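Local coordinates for capsid polyprotein VP90 (Turkey astrovirus 2, PDB 3TS3), which probably self-assembles into the icosahedral viral capsid, this chain being the globular projection domain that forms its spike, at residues T125-D128 against E129-Q133. Numbering follows the deposited sequence.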
# COMPACT_ATOMS: atom_id res chain seq x y z
N THR C 125 6.95 23.40 -16.13
CA THR C 125 6.98 21.95 -16.14
C THR C 125 7.91 21.55 -17.27
O THR C 125 7.57 21.67 -18.43
CB THR C 125 5.57 21.38 -16.40
OG1 THR C 125 4.73 21.66 -15.28
CG2 THR C 125 5.63 19.87 -16.62
N ASN C 126 9.11 21.13 -16.91
CA ASN C 126 10.10 20.80 -17.90
C ASN C 126 10.09 19.32 -18.29
O ASN C 126 10.84 18.51 -17.77
CB ASN C 126 11.46 21.33 -17.45
CG ASN C 126 11.50 22.85 -17.48
OD1 ASN C 126 11.86 23.51 -16.51
ND2 ASN C 126 11.11 23.41 -18.62
N LEU C 127 9.22 19.00 -19.24
CA LEU C 127 9.02 17.65 -19.74
C LEU C 127 8.86 17.71 -21.25
O LEU C 127 8.51 18.74 -21.79
CB LEU C 127 7.76 17.02 -19.14
CG LEU C 127 7.72 16.86 -17.62
CD1 LEU C 127 6.37 16.29 -17.20
CD2 LEU C 127 8.85 15.95 -17.14
N ASP C 128 9.04 16.57 -21.90
CA ASP C 128 8.93 16.49 -23.34
C ASP C 128 7.55 16.94 -23.77
O ASP C 128 6.59 16.77 -23.04
CB ASP C 128 9.03 15.04 -23.79
CG ASP C 128 10.43 14.49 -23.72
OD1 ASP C 128 10.57 13.30 -24.04
OD2 ASP C 128 11.37 15.22 -23.38
N GLU C 129 7.47 17.49 -24.98
CA GLU C 129 6.20 17.97 -25.50
C GLU C 129 5.20 16.82 -25.54
O GLU C 129 4.07 16.97 -25.14
CB GLU C 129 6.40 18.45 -26.94
CG GLU C 129 7.28 19.66 -27.13
CD GLU C 129 7.41 20.06 -28.60
OE1 GLU C 129 7.84 19.24 -29.42
OE2 GLU C 129 7.07 21.21 -28.93
N GLN C 130 5.64 15.67 -26.03
CA GLN C 130 4.76 14.52 -26.16
C GLN C 130 4.24 14.05 -24.81
O GLN C 130 3.10 13.64 -24.68
CB GLN C 130 5.48 13.38 -26.87
CG GLN C 130 4.60 12.20 -27.24
CD GLN C 130 3.88 12.42 -28.56
OE1 GLN C 130 2.86 13.10 -28.61
NE2 GLN C 130 4.42 11.85 -29.62
N LEU C 131 5.10 14.10 -23.80
CA LEU C 131 4.70 13.66 -22.48
C LEU C 131 3.66 14.61 -21.89
O LEU C 131 2.71 14.19 -21.28
CB LEU C 131 5.92 13.51 -21.58
CG LEU C 131 5.69 12.96 -20.17
CD1 LEU C 131 4.89 11.66 -20.21
CD2 LEU C 131 7.03 12.75 -19.49
N LYS C 132 3.85 15.91 -22.09
CA LYS C 132 2.88 16.87 -21.60
C LYS C 132 1.54 16.61 -22.27
O LYS C 132 0.50 16.71 -21.65
CB LYS C 132 3.30 18.30 -21.89
CG LYS C 132 4.37 18.85 -21.00
CD LYS C 132 4.76 20.20 -21.54
CE LYS C 132 5.94 20.79 -20.83
NZ LYS C 132 6.40 22.02 -21.53
N GLN C 133 1.58 16.27 -23.55
CA GLN C 133 0.35 16.01 -24.29
C GLN C 133 -0.38 14.82 -23.68
O GLN C 133 -1.59 14.85 -23.52
CB GLN C 133 0.68 15.70 -25.75
CG GLN C 133 -0.49 15.78 -26.71
CD GLN C 133 -0.64 17.16 -27.32
OE1 GLN C 133 -0.51 18.17 -26.64
NE2 GLN C 133 -0.89 17.20 -28.62
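Lys132 sets CG beside its own backbone N (chi1 -77°) and then runs fully extended, which lays the aliphatic chain back over the loop residues that lead into its helix. Leu131 instead puts CG anti to its backbone N, chi1 -176°, and drops its branch to the side where Leu127 hangs. The lysine is held at its root: its backbone N donates to Asp128 O at 3.0 Å, a nearly straight bond that is the first i to i+4 link of helix 129-135. Further out, Lys132 CE comes up against two loop carbonyl oxygens, 3.0 Å from Thr125 O and 3.4 Å from Leu127 O, in directions about 90° apart. Lys132 NZ lies 3.3 Å from Thr125 O; the angle is too poor for a hydrogen bond, though the charge may still be drawn to the carbonyl. On the apolar side Leu127 CD1 meets Leu131 CD2 at 4.3 Å, a loose methyl contact. Asp128 holds the N-cap position without capping the helix; its carboxylate turns away, and OD1 is hydrogen-bonded to both Tyr48 OH and Asn50 ND2. The loop is thereby tied to strand 47-52, while Thr125 OG1 bonds to Gly58 N on strand 56-59. Leu127 and Leu131 both rest on Phe168 of strand 164-171, and Leu131 also reaches Trp77 and Ile79 of strand 76-81, seating the short helix against the large antiparallel sheet of the spike domain.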